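DTDP-4-dehydrorhamnose reductase (PDB 2GGS) binds NADPH and probably catalyses the reduction of dTDP-4-dehydrorhamnose to dTDP-rhamnose. Local coordinates at residues T167-K172 against F225-E230; P183-K188 against T265-G270; K56-I61 against K96-Y101; I193-E198 against L259-Y264. All coordinates share one frame; numbering follows the deposited sequence.

Interaction 1 (T167-K172 against F225-E230); sequences TLKEGK and FNLPGE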
loop_
_atom_site.group_PDB
_atom_site.type_symbol
_atom_site.label_atom_id
_atom_site.label_comp_id
_atom_site.label_asym_id
_atom_site.label_seq_id
_atom_site.Cartn_x
_atom_site.Cartn_y
_atom_site.Cartn_z
ATOM N N THR A 167 5.476 -21.073 -3.254
ATOM C CA THR A 167 5.688 -21.765 -4.528
ATOM C C THR A 167 6.957 -22.640 -4.500
ATOM O O THR A 167 6.894 -23.838 -4.852
ATOM C CB THR A 167 5.728 -20.758 -5.695
ATOM O OG1 THR A 167 4.479 -20.064 -5.747
ATOM C CG2 THR A 167 5.971 -21.430 -7.037
ATOM N N LEU A 168 8.085 -22.054 -4.073
ATOM C CA LEU A 168 9.375 -22.768 -4.074
ATOM C C LEU A 168 9.413 -23.905 -3.079
ATOM O O LEU A 168 10.034 -24.924 -3.356
ATOM C CB LEU A 168 10.572 -21.831 -3.814
ATOM C CG LEU A 168 10.856 -20.730 -4.845
ATOM C CD1 LEU A 168 12.125 -19.934 -4.461
ATOM C CD2 LEU A 168 10.968 -21.275 -6.270
ATOM N N LYS A 169 8.749 -23.714 -1.935
ATOM C CA LYS A 169 8.663 -24.707 -0.858
ATOM C C LYS A 169 7.986 -25.974 -1.377
ATOM O O LYS A 169 8.380 -27.084 -1.002
ATOM C CB LYS A 169 7.872 -24.117 0.321
ATOM C CG LYS A 169 7.929 -24.895 1.627
ATOM C CD LYS A 169 6.876 -24.367 2.594
ATOM C CE LYS A 169 6.418 -25.433 3.580
ATOM N NZ LYS A 169 7.390 -25.738 4.669
ATOM N N GLU A 170 6.996 -25.802 -2.257
ATOM C CA GLU A 170 6.264 -26.939 -2.830
ATOM C C GLU A 170 6.962 -27.481 -4.091
ATOM O O GLU A 170 6.407 -28.324 -4.816
ATOM C CB GLU A 170 4.752 -26.619 -3.039
ATOM C CG GLU A 170 4.414 -25.729 -4.260
ATOM C CD GLU A 170 2.960 -25.172 -4.282
ATOM O OE1 GLU A 170 1.996 -25.973 -4.329
ATOM O OE2 GLU A 170 2.775 -23.923 -4.289
ATOM N N GLY A 171 8.191 -27.016 -4.338
ATOM C CA GLY A 171 8.996 -27.492 -5.464
ATOM C C GLY A 171 8.621 -26.912 -6.816
ATOM O O GLY A 171 9.181 -27.303 -7.848
ATOM N N LYS A 172 7.687 -25.966 -6.824
ATOM C CA LYS A 172 7.209 -25.381 -8.074
ATOM C C LYS A 172 8.107 -24.247 -8.602
ATOM O O LYS A 172 8.970 -23.719 -7.887
ATOM C CB LYS A 172 5.738 -24.943 -7.931
ATOM C CG LYS A 172 4.746 -26.105 -7.781
ATOM C CD LYS A 172 4.562 -26.867 -9.092
ATOM C CE LYS A 172 3.742 -28.144 -8.901
ATOM N NZ LYS A 172 4.028 -29.133 -9.989
ATOM N N PHE A 225 16.250 -19.782 2.705
ATOM C CA PHE A 225 15.538 -20.913 3.324
ATOM C C PHE A 225 15.791 -22.246 2.641
ATOM O O PHE A 225 15.035 -23.216 2.846
ATOM C CB PHE A 225 14.035 -20.597 3.369
ATOM C CG PHE A 225 13.726 -19.294 4.044
ATOM C CD1 PHE A 225 13.973 -19.137 5.404
ATOM C CD2 PHE A 225 13.205 -18.209 3.325
ATOM C CE1 PHE A 225 13.715 -17.937 6.052
ATOM C CE2 PHE A 225 12.932 -16.994 3.967
ATOM C CZ PHE A 225 13.197 -16.867 5.351
ATOM N N ASN A 226 16.865 -22.295 1.851
ATOM C CA ASN A 226 17.258 -23.478 1.060
ATOM C C ASN A 226 16.092 -24.145 0.379
ATOM O O ASN A 226 15.980 -25.378 0.377
ATOM C CB ASN A 226 18.017 -24.517 1.906
ATOM C CG ASN A 226 19.005 -23.886 2.855
ATOM O OD1 ASN A 226 20.072 -23.411 2.454
ATOM N ND2 ASN A 226 18.656 -23.884 4.124
ATOM N N LEU A 227 15.209 -23.323 -0.186
ATOM C CA LEU A 227 13.994 -23.831 -0.789
ATOM C C LEU A 227 14.337 -24.529 -2.084
ATOM O O LEU A 227 15.288 -24.139 -2.765
ATOM C CB LEU A 227 13.000 -22.681 -1.036
ATOM C CG LEU A 227 12.372 -21.999 0.183
ATOM C CD1 LEU A 227 11.402 -20.889 -0.243
ATOM C CD2 LEU A 227 11.633 -22.985 1.120
ATOM N N PRO A 228 13.564 -25.578 -2.435
ATOM C CA PRO A 228 13.775 -26.227 -3.724
ATOM C C PRO A 228 13.063 -25.394 -4.772
ATOM O O PRO A 228 12.815 -24.208 -4.536
ATOM C CB PRO A 228 13.100 -27.602 -3.549
ATOM C CG PRO A 228 12.011 -27.377 -2.498
ATOM C CD PRO A 228 12.481 -26.195 -1.641
ATOM N N GLY A 229 12.749 -25.966 -5.920
ATOM C CA GLY A 229 11.935 -25.233 -6.882
ATOM C C GLY A 229 12.726 -24.132 -7.536
ATOM O O GLY A 229 13.541 -23.468 -6.899
ATOM N N GLU A 230 12.461 -23.902 -8.805
ATOM C CA GLU A 230 13.292 -23.040 -9.614
ATOM C C GLU A 230 12.739 -21.631 -9.719
ATOM O O GLU A 230 11.523 -21.414 -9.672
ATOM C CB GLU A 230 13.415 -23.638 -11.010
ATOM C CG GLU A 230 14.200 -22.787 -12.000
ATOM C CD GLU A 230 14.264 -23.384 -13.401
ATOM O OE1 GLU A 230 13.479 -24.323 -13.692
ATOM O OE2 GLU A 230 15.104 -22.892 -14.206
HETATM O O HOH W 1 10.572 -25.987 -10.018
#
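Leu-227 comes first, straddling the last turn of helix 160-169 with its two methyls: CD1 lies 3.8 Å from Leu-168 CB, while CD2 rests on CA and CB of Lys-169. The two side chains, Leu-227 and Lys-169, meet at a slant. Pro-228 follows with its ring over the helix end, where CD approaches Leu-168 O to 3.2 Å. The carbonyl of Pro-228 also crowds this oxygen, O to O 3.1 Å, a meeting of two acceptors with no bond between them. Leu-168 O has its donor within its own segment, for the helix closes in a Schellman motif: Gly-171 N bonds to Leu-168 O and Lys-172 N to Thr-167 O, with Gly-171 at positive phi. Gly-229 lies against this turn; with positive phi and no side chain, it brings its CA to 3.5 Å from Lys-172 O and 3.6 Å from Gly-171 O in CA-H...O contacts. Glu-230 then receives Leu-168 CD2 against its carbonyl O at 3.4 Å, and a water joins Glu-230 N to Gly-171 O. Backbone bonds from Glu-230 to Val-174 lead into the parallel strands 174-177 and 231-234.

Interaction 2 (P183-K188 against T265-G270); sequences PISARK and TLDLDG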
loop_
_atom_site.group_PDB
_atom_site.type_symbol
_atom_site.label_atom_id
_atom_site.label_comp_id
_atom_site.label_asym_id
_atom_site.label_seq_id
_atom_site.Cartn_x
_atom_site.Cartn_y
_atom_site.Cartn_z
ATOM N N PRO A 183 10.166 -3.079 -2.483
ATOM C CA PRO A 183 9.257 -3.740 -1.541
ATOM C C PRO A 183 9.551 -3.339 -0.090
ATOM O O PRO A 183 10.721 -3.258 0.314
ATOM C CB PRO A 183 9.546 -5.232 -1.763
ATOM C CG PRO A 183 10.985 -5.257 -2.317
ATOM C CD PRO A 183 11.017 -4.049 -3.210
ATOM N N ILE A 184 8.502 -3.078 0.685
ATOM C CA ILE A 184 8.609 -2.783 2.098
ATOM C C ILE A 184 7.674 -3.721 2.842
ATOM O O ILE A 184 6.559 -4.002 2.357
ATOM C CB ILE A 184 8.265 -1.268 2.360
ATOM C CG1 ILE A 184 8.505 -0.834 3.826
ATOM C CG2 ILE A 184 6.790 -0.920 1.821
ATOM C CD1 ILE A 184 8.392 0.680 4.011
ATOM N N SER A 185 8.099 -4.235 3.990
ATOM C CA SER A 185 7.186 -5.054 4.809
ATOM C C SER A 185 6.076 -4.197 5.357
ATOM O O SER A 185 6.258 -3.001 5.635
ATOM C CB SER A 185 7.876 -5.751 5.969
ATOM O OG SER A 185 8.440 -4.796 6.851
ATOM N N ALA A 186 4.891 -4.797 5.510
ATOM C CA ALA A 186 3.842 -4.033 6.162
ATOM C C ALA A 186 4.251 -3.450 7.501
ATOM O O ALA A 186 3.862 -2.326 7.806
ATOM C CB ALA A 186 2.555 -4.898 6.309
ATOM N N ARG A 187 5.000 -4.208 8.327
ATOM C CA ARG A 187 5.388 -3.727 9.654
ATOM C C ARG A 187 6.343 -2.518 9.599
ATOM O O ARG A 187 6.214 -1.606 10.409
ATOM C CB ARG A 187 5.962 -4.851 10.517
ATOM C CG ARG A 187 7.293 -5.406 10.000
ATOM C CD ARG A 187 7.737 -6.478 10.995
ATOM N NE ARG A 187 9.093 -6.909 10.699
ATOM C CZ ARG A 187 9.880 -7.546 11.570
ATOM N NH1 ARG A 187 9.448 -7.843 12.792
ATOM N NH2 ARG A 187 11.107 -7.896 11.207
ATOM N N LYS A 188 7.286 -2.528 8.658
ATOM C CA LYS A 188 8.194 -1.375 8.542
ATOM C C LYS A 188 7.484 -0.133 8.055
ATOM O O LYS A 188 7.711 0.974 8.585
ATOM C CB LYS A 188 9.396 -1.698 7.644
ATOM C CG LYS A 188 10.322 -2.729 8.275
ATOM C CD LYS A 188 11.077 -2.164 9.498
ATOM C CE LYS A 188 12.085 -3.197 9.998
ATOM N NZ LYS A 188 12.301 -3.165 11.485
ATOM N N THR A 265 15.644 -1.008 4.540
ATOM C CA THR A 265 16.405 -2.241 4.396
ATOM C C THR A 265 15.455 -3.426 4.287
ATOM O O THR A 265 14.499 -3.522 5.081
ATOM C CB THR A 265 17.352 -2.416 5.554
ATOM O OG1 THR A 265 18.271 -1.319 5.523
ATOM C CG2 THR A 265 18.136 -3.740 5.434
ATOM N N LEU A 266 15.695 -4.274 3.300
ATOM C CA LEU A 266 14.827 -5.429 3.065
ATOM C C LEU A 266 14.529 -6.170 4.378
ATOM O O LEU A 266 15.445 -6.530 5.129
ATOM C CB LEU A 266 15.432 -6.406 2.080
ATOM C CG LEU A 266 14.519 -7.595 1.710
ATOM C CD1 LEU A 266 13.308 -7.053 0.899
ATOM C CD2 LEU A 266 15.266 -8.670 0.933
ATOM N N ASP A 267 13.247 -6.368 4.650
ATOM C CA ASP A 267 12.793 -6.976 5.864
ATOM C C ASP A 267 12.041 -8.300 5.640
ATOM O O ASP A 267 10.901 -8.377 5.863
ATOM C CB ASP A 267 11.952 -5.972 6.655
ATOM C CG ASP A 267 11.412 -6.519 7.939
ATOM O OD1 ASP A 267 12.092 -7.253 8.599
ATOM O OD2 ASP A 267 10.292 -6.210 8.257
ATOM N N LEU A 268 12.728 -9.339 5.218
ATOM C CA LEU A 268 12.066 -10.608 5.077
ATOM C C LEU A 268 11.432 -11.235 6.314
ATOM O O LEU A 268 10.536 -12.017 6.197
ATOM C CB LEU A 268 12.925 -11.612 4.342
ATOM C CG LEU A 268 13.339 -11.215 2.939
ATOM C CD1 LEU A 268 14.261 -12.239 2.362
ATOM C CD2 LEU A 268 12.124 -11.046 2.084
ATOM N N ASP A 269 11.905 -10.889 7.485
ATOM C CA ASP A 269 11.239 -11.304 8.698
ATOM C C ASP A 269 9.797 -10.747 8.839
ATOM O O ASP A 269 9.079 -11.134 9.697
ATOM C CB ASP A 269 12.042 -10.905 9.924
ATOM C CG ASP A 269 13.309 -11.755 10.140
ATOM O OD1 ASP A 269 13.497 -12.774 9.529
ATOM O OD2 ASP A 269 14.069 -11.336 10.984
ATOM N N GLY A 270 9.438 -9.810 7.980
ATOM C CA GLY A 270 8.095 -9.260 7.941
ATOM C C GLY A 270 7.101 -10.111 7.189
ATOM O O GLY A 270 5.955 -9.783 7.096
HETATM O O HOH W 2 11.307 -4.675 3.225
HETATM O O HOH W 3 5.041 -7.105 7.895
HETATM O O HOH W 4 12.740 -9.482 12.933
#
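Asp-267 OD2 is gripped by two donors, Ser-185 OG at 2.7 Å and Arg-187 NE at 2.8 Å. The hydroxyl takes the anti lone pair and the guanidinium the syn one. Arg-187 meets the carboxylate side-on, since its NH2 reaches Asp-267 OD1 at 2.9 Å along a nearly straight bond (178° at the hydrogen). The two flat groups are 11° from coplanar, so this salt bridge fixes the rotation of both. The arginine gets there with CG in the crowded position between backbone N and carbonyl carbon (chi1 66°) and a chain extended from there to NE. Ser-185 is the N-cap of helix 186-199: its OG, while donating to Asp-267, accepts from Lys-188 N at 3.1 Å. The acid thus lies at the amino end of a helix, a setting expected to favour its negative charge. Lys-188 crosses it at about a right angle, CG 3.5 Å from Asp-267 OD2. Over one face of the guanidinium lies Asp-269 O, and a water links Arg-187 NH2 to Asp-269 OD2. Another water joins Arg-187 N to Gly-270 O. Gly-270 CA packs 4.0 Å from Ser-185 CB. At the other end, Pro-183 CG lies near Leu-266 CD1, 4.4 Å away, both residues resting on Leu-217 of helix 214-224, and the side chain of Pro-183 is about 8 Å from the bound NADPH.

Interaction 3 (K56-I61 against K96-Y101); sequences KRPDVI and KVIDSY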
loop_
_atom_site.group_PDB
_atom_site.type_symbol
_atom_site.label_atom_id
_atom_site.label_comp_id
_atom_site.label_asym_id
_atom_site.label_seq_id
_atom_site.Cartn_x
_atom_site.Cartn_y
_atom_site.Cartn_z
ATOM N N LYS A 56 -17.945 9.068 14.331
ATOM C CA LYS A 56 -16.820 8.552 15.121
ATOM C C LYS A 56 -15.785 9.605 15.445
ATOM O O LYS A 56 -15.002 9.438 16.396
ATOM C CB LYS A 56 -16.165 7.359 14.423
ATOM C CG LYS A 56 -17.086 6.160 14.182
ATOM C CD LYS A 56 -17.823 5.658 15.425
ATOM C CE LYS A 56 -18.683 4.448 15.050
ATOM N NZ LYS A 56 -19.576 3.958 16.150
ATOM N N ARG A 57 -15.763 10.698 14.659
ATOM C CA ARG A 57 -14.897 11.846 14.943
ATOM C C ARG A 57 -13.404 11.479 15.105
ATOM O O ARG A 57 -12.763 11.822 16.100
ATOM C CB ARG A 57 -15.421 12.629 16.169
ATOM C CG ARG A 57 -16.867 13.169 15.931
ATOM C CD ARG A 57 -17.319 14.151 17.012
ATOM N NE ARG A 57 -16.307 15.156 17.336
ATOM C CZ ARG A 57 -16.156 16.289 16.662
ATOM N NH1 ARG A 57 -16.928 16.536 15.619
ATOM N NH2 ARG A 57 -15.190 17.157 16.988
ATOM N N PRO A 58 -12.837 10.787 14.109
ATOM C CA PRO A 58 -11.371 10.576 14.214
ATOM C C PRO A 58 -10.579 11.865 14.118
ATOM O O PRO A 58 -10.924 12.734 13.318
ATOM C CB PRO A 58 -11.077 9.631 13.034
ATOM C CG PRO A 58 -12.175 9.970 12.001
ATOM C CD PRO A 58 -13.412 10.143 12.919
ATOM N N ASP A 59 -9.518 11.992 14.911
ATOM C CA ASP A 59 -8.598 13.123 14.790
ATOM C C ASP A 59 -7.810 12.937 13.510
ATOM O O ASP A 59 -7.430 13.903 12.843
ATOM C CB ASP A 59 -7.625 13.162 15.969
ATOM C CG ASP A 59 -8.326 13.397 17.294
ATOM O OD1 ASP A 59 -9.047 14.401 17.440
ATOM O OD2 ASP A 59 -8.151 12.585 18.204
ATOM N N VAL A 60 -7.575 11.659 13.198
ATOM C CA VAL A 60 -6.717 11.233 12.106
ATOM C C VAL A 60 -7.426 10.109 11.314
ATOM O O VAL A 60 -8.047 9.217 11.892
ATOM C CB VAL A 60 -5.335 10.749 12.638
ATOM C CG1 VAL A 60 -4.498 10.143 11.517
ATOM C CG2 VAL A 60 -4.600 11.928 13.290
ATOM N N ILE A 61 -7.359 10.176 9.988
ATOM C CA ILE A 61 -7.871 9.086 9.185
ATOM C C ILE A 61 -6.678 8.576 8.366
ATOM O O ILE A 61 -6.097 9.352 7.637
ATOM C CB ILE A 61 -8.987 9.546 8.216
ATOM C CG1 ILE A 61 -10.197 10.053 9.019
ATOM C CG2 ILE A 61 -9.429 8.399 7.279
ATOM C CD1 ILE A 61 -11.080 10.949 8.210
ATOM N N LYS A 96 -13.422 16.780 6.212
ATOM C CA LYS A 96 -13.287 18.232 6.253
ATOM C C LYS A 96 -14.249 18.807 7.288
ATOM O O LYS A 96 -13.929 19.783 7.985
ATOM C CB LYS A 96 -13.551 18.827 4.869
ATOM C CG LYS A 96 -13.340 20.345 4.739
ATOM C CD LYS A 96 -11.969 20.798 5.294
ATOM C CE LYS A 96 -11.712 22.269 5.031
ATOM N NZ LYS A 96 -12.804 23.113 5.577
ATOM N N VAL A 97 -15.412 18.181 7.368
ATOM C CA VAL A 97 -16.463 18.604 8.295
ATOM C C VAL A 97 -15.956 18.606 9.743
ATOM O O VAL A 97 -16.282 19.525 10.525
ATOM C CB VAL A 97 -17.728 17.741 8.109
ATOM C CG1 VAL A 97 -18.789 18.047 9.202
ATOM C CG2 VAL A 97 -18.322 17.965 6.721
ATOM N N ILE A 98 -15.122 17.615 10.079
ATOM C CA ILE A 98 -14.566 17.443 11.419
ATOM C C ILE A 98 -13.107 17.913 11.510
ATOM O O ILE A 98 -12.450 17.791 12.543
ATOM C CB ILE A 98 -14.751 15.971 11.953
ATOM C CG1 ILE A 98 -14.052 14.944 11.045
ATOM C CG2 ILE A 98 -16.224 15.621 12.118
ATOM C CD1 ILE A 98 -13.980 13.548 11.692
ATOM N N ASP A 99 -12.604 18.457 10.412
ATOM C CA ASP A 99 -11.247 19.002 10.355
ATOM C C ASP A 99 -10.211 17.898 10.677
ATOM O O ASP A 99 -9.230 18.133 11.373
ATOM C CB ASP A 99 -11.107 20.212 11.295
ATOM C CG ASP A 99 -9.828 20.954 11.084
ATOM O OD1 ASP A 99 -9.367 21.038 9.926
ATOM O OD2 ASP A 99 -9.260 21.462 12.063
ATOM N N SER A 100 -10.466 16.693 10.188
ATOM C CA SER A 100 -9.560 15.564 10.418
ATOM C C SER A 100 -8.244 15.716 9.654
ATOM O O SER A 100 -8.189 16.364 8.606
ATOM C CB SER A 100 -10.185 14.264 9.948
ATOM O OG SER A 100 -11.189 13.828 10.827
ATOM N N TYR A 101 -7.193 15.102 10.186
ATOM C CA TYR A 101 -5.933 15.016 9.470
ATOM C C TYR A 101 -6.033 13.749 8.596
ATOM O O TYR A 101 -6.173 12.662 9.116
ATOM C CB TYR A 101 -4.770 14.941 10.457
ATOM C CG TYR A 101 -3.398 14.644 9.892
ATOM C CD1 TYR A 101 -2.930 15.285 8.750
ATOM C CD2 TYR A 101 -2.536 13.778 10.560
ATOM C CE1 TYR A 101 -1.661 15.024 8.249
ATOM C CE2 TYR A 101 -1.260 13.515 10.056
ATOM C CZ TYR A 101 -0.833 14.152 8.922
ATOM O OH TYR A 101 0.413 13.910 8.405
#
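A parallel bridge between Val-60 and Tyr-101 joins the first residues of two neighbouring strands, 60-63 and 101-107, in the central sheet. Two backbone bonds frame it, Tyr-101 N to Asp-59 O at 2.9 Å and Ile-61 N to Tyr-101 O at 2.9 Å. Val-60 and Tyr-101 lie side by side on the same face of the sheet, CG2 of the valine meeting the tyrosine ring at its edge, 3.9 Å from CD2. The far end of that ring is held by a bond from Tyr-101 OH to Lys-201 O. Before the strands begin, Ser-100 OG donates to Pro-58 O at 2.7 Å, tilted 25° out of the carbonyl plane; Ile-61 CD1 packs on Ser-100 CB at 3.8 Å. Ile-98 packs against Pro-58: its CG1 sits between backbone N and carbonyl carbon (chi1 60°), and its CD1 touches Pro-58 CD at 3.7 Å. Its CG2 meets Arg-57 NH1 at 3.7 Å. Ile-98 also leans on Ile-53 of helix 46-56. Just before Ser-100 in sequence, a Schellman motif at Asp-99 closes helix 77-97. Strand 60-63, the helices after it and strand 101-107 form a beta-alpha-beta crossover, the repeating unit of the Rossmann fold that binds NADPH.

Interaction 4 (I193-E198 against L259-Y264); sequences ILELLE and LSTDFY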
loop_
_atom_site.group_PDB
_atom_site.type_symbol
_atom_site.label_atom_id
_atom_site.label_comp_id
_atom_site.label_asym_id
_atom_site.label_seq_id
_atom_site.Cartn_x
_atom_site.Cartn_y
_atom_site.Cartn_z
ATOM N N ILE A 193 4.752 5.144 9.179
ATOM C CA ILE A 193 3.543 5.939 9.189
ATOM C C ILE A 193 3.260 6.490 10.593
ATOM O O ILE A 193 2.946 7.687 10.734
ATOM C CB ILE A 193 2.344 5.136 8.593
ATOM C CG1 ILE A 193 2.564 4.956 7.079
ATOM C CG2 ILE A 193 0.982 5.871 8.878
ATOM C CD1 ILE A 193 1.635 3.902 6.384
ATOM N N LEU A 194 3.450 5.659 11.627
ATOM C CA LEU A 194 3.344 6.121 13.008
ATOM C C LEU A 194 4.239 7.347 13.265
ATOM O O LEU A 194 3.794 8.325 13.874
ATOM C CB LEU A 194 3.730 5.030 13.985
ATOM C CG LEU A 194 2.893 4.918 15.271
ATOM C CD1 LEU A 194 3.433 3.891 16.239
ATOM C CD2 LEU A 194 2.695 6.243 15.961
ATOM N N GLU A 195 5.485 7.286 12.825
ATOM C CA GLU A 195 6.397 8.447 13.013
ATOM C C GLU A 195 5.884 9.686 12.297
ATOM O O GLU A 195 5.947 10.824 12.807
ATOM C CB GLU A 195 7.787 8.132 12.470
ATOM C CG GLU A 195 8.789 7.711 13.491
ATOM C CD GLU A 195 10.182 7.710 12.924
ATOM O OE1 GLU A 195 10.816 8.796 12.903
ATOM O OE2 GLU A 195 10.626 6.627 12.489
ATOM N N LEU A 196 5.399 9.481 11.083
ATOM C CA LEU A 196 4.896 10.569 10.261
ATOM C C LEU A 196 3.713 11.272 10.912
ATOM O O LEU A 196 3.599 12.494 10.851
ATOM C CB LEU A 196 4.513 10.058 8.867
ATOM C CG LEU A 196 5.702 9.870 7.930
ATOM C CD1 LEU A 196 5.300 9.167 6.616
ATOM C CD2 LEU A 196 6.377 11.207 7.663
ATOM N N LEU A 197 2.826 10.473 11.512
ATOM C CA LEU A 197 1.625 10.969 12.189
ATOM C C LEU A 197 1.926 12.015 13.225
ATOM O O LEU A 197 1.321 13.096 13.204
ATOM C CB LEU A 197 0.895 9.821 12.890
ATOM C CG LEU A 197 0.155 8.868 11.963
ATOM C CD1 LEU A 197 -0.929 8.143 12.738
ATOM C CD2 LEU A 197 -0.444 9.625 10.798
ATOM N N GLU A 198 2.821 11.653 14.150
ATOM C CA GLU A 198 3.243 12.534 15.224
ATOM C C GLU A 198 3.652 13.863 14.629
ATOM O O GLU A 198 3.342 14.897 15.198
ATOM C CB GLU A 198 4.400 11.937 16.094
ATOM C CG GLU A 198 5.015 10.586 15.643
ATOM C CD GLU A 198 6.575 10.481 15.791
ATOM O OE1 GLU A 198 7.053 9.615 16.590
ATOM O OE2 GLU A 198 7.322 11.225 15.084
ATOM N N LEU A 259 12.621 10.603 8.930
ATOM C CA LEU A 259 12.311 9.558 9.867
ATOM C C LEU A 259 13.557 8.958 10.503
ATOM O O LEU A 259 14.611 8.809 9.853
ATOM C CB LEU A 259 11.487 8.478 9.162
ATOM C CG LEU A 259 10.214 9.020 8.508
ATOM C CD1 LEU A 259 9.491 7.886 7.825
ATOM C CD2 LEU A 259 9.273 9.721 9.504
ATOM N N SER A 260 13.426 8.595 11.775
ATOM C CA SER A 260 14.550 7.965 12.486
ATOM C C SER A 260 14.756 6.518 12.087
ATOM O O SER A 260 15.907 6.077 11.894
ATOM C CB SER A 260 14.354 8.050 13.991
ATOM O OG SER A 260 14.202 9.404 14.347
ATOM N N THR A 261 13.642 5.802 11.951
ATOM C CA THR A 261 13.620 4.347 11.734
ATOM C C THR A 261 14.072 3.909 10.336
ATOM O O THR A 261 13.748 4.558 9.345
ATOM C CB THR A 261 12.204 3.764 11.993
ATOM O OG1 THR A 261 12.296 2.341 12.181
ATOM C CG2 THR A 261 11.189 4.083 10.820
ATOM N N ASP A 262 14.835 2.816 10.274
ATOM C CA ASP A 262 15.209 2.223 8.991
ATOM C C ASP A 262 14.009 1.417 8.499
ATOM O O ASP A 262 13.843 0.257 8.863
ATOM C CB ASP A 262 16.452 1.311 9.119
ATOM C CG ASP A 262 16.816 0.631 7.820
ATOM O OD1 ASP A 262 15.991 0.625 6.896
ATOM O OD2 ASP A 262 17.954 0.102 7.666
ATOM N N PHE A 263 13.206 2.051 7.654
ATOM C CA PHE A 263 12.015 1.427 7.077
ATOM C C PHE A 263 12.333 0.754 5.759
ATOM O O PHE A 263 11.462 0.138 5.162
ATOM C CB PHE A 263 10.927 2.492 6.874
ATOM C CG PHE A 263 11.343 3.625 5.957
ATOM C CD1 PHE A 263 11.296 3.500 4.570
ATOM C CD2 PHE A 263 11.833 4.817 6.497
ATOM C CE1 PHE A 263 11.680 4.557 3.731
ATOM C CE2 PHE A 263 12.201 5.875 5.660
ATOM C CZ PHE A 263 12.168 5.740 4.309
ATOM N N TYR A 264 13.581 0.895 5.276
ATOM C CA TYR A 264 13.881 0.579 3.893
ATOM C C TYR A 264 14.724 -0.678 3.627
ATOM O O TYR A 264 14.535 -1.340 2.612
ATOM C CB TYR A 264 14.538 1.776 3.203
ATOM C CG TYR A 264 15.593 2.413 4.063
ATOM C CD1 TYR A 264 16.907 1.951 4.031
ATOM C CD2 TYR A 264 15.273 3.484 4.895
ATOM C CE1 TYR A 264 17.889 2.559 4.833
ATOM C CE2 TYR A 264 16.251 4.087 5.717
ATOM C CZ TYR A 264 17.546 3.608 5.664
ATOM O OH TYR A 264 18.488 4.204 6.489
#
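Glu-195 carries most of the contact, reaching from helix 186-199 to the chain just past helix 253-258. Its CB lies against Leu-259 CD2 at 3.7 Å, and from CG the chain runs out extended (chi2 -168°), crossing Leu-259 on a slant. The carboxylate at its tip takes two successive backbone N-H groups, one on each oxygen. Ser-260 N donates to Glu-195 OE1 at 2.9 Å, nearly straight (169°) and into the syn lone pair. Thr-261 N donates to Glu-195 OE2 at 3.2 Å, again on the syn side but 15° out of the carboxylate plane. This two-pronged hold fixes the chain just after Leu-259, the first residue to leave the helix. The fit is close at OE2 of Glu-195, which has Thr-261 CG2 only 3.1 Å away. Leu-196, the next residue, turns its CD2 to Leu-259 CD2 at 3.7 Å, the two side chains crossing at about a right angle, so that the CD2 methyl of Leu-259 touches both Glu-195 CB and Leu-196 CD2. Leu-259 also touches Ala-192, earlier on the same helix, while Leu-196 packs on Val-207. Other side chains of the helix pack on the fold: Ile-193 on Leu-12 and Leu-16 of helix 11-20 and on Ile-105 of strand 101-107, Leu-197 on Tyr-101 and Val-103 of that strand.

Along the chain interaction 3 closes first, within the central parallel sheet; the segments of 1 then alternate with those of 2 and of 4, while 4 falls wholly between the two segments of 2. Interactions 2 and 4 share helix 186-199, gripped near its start and again further along by the one loop after helix 253-258; their centres are about 13 Å apart and Ile-184 CD1 touches Phe-263 O at 3.3 Å. Interaction 4 meets interaction 3 through Leu-197 and Tyr-101, so the helix ties the central sheet to the C-terminal loop. Interaction 1, beside the parallel strands 174-177 and 231-234, has its centre about 21 Å from that of interaction 2, nearest atoms about 5 Å apart without touching, and about 47 Å from that of interaction 3.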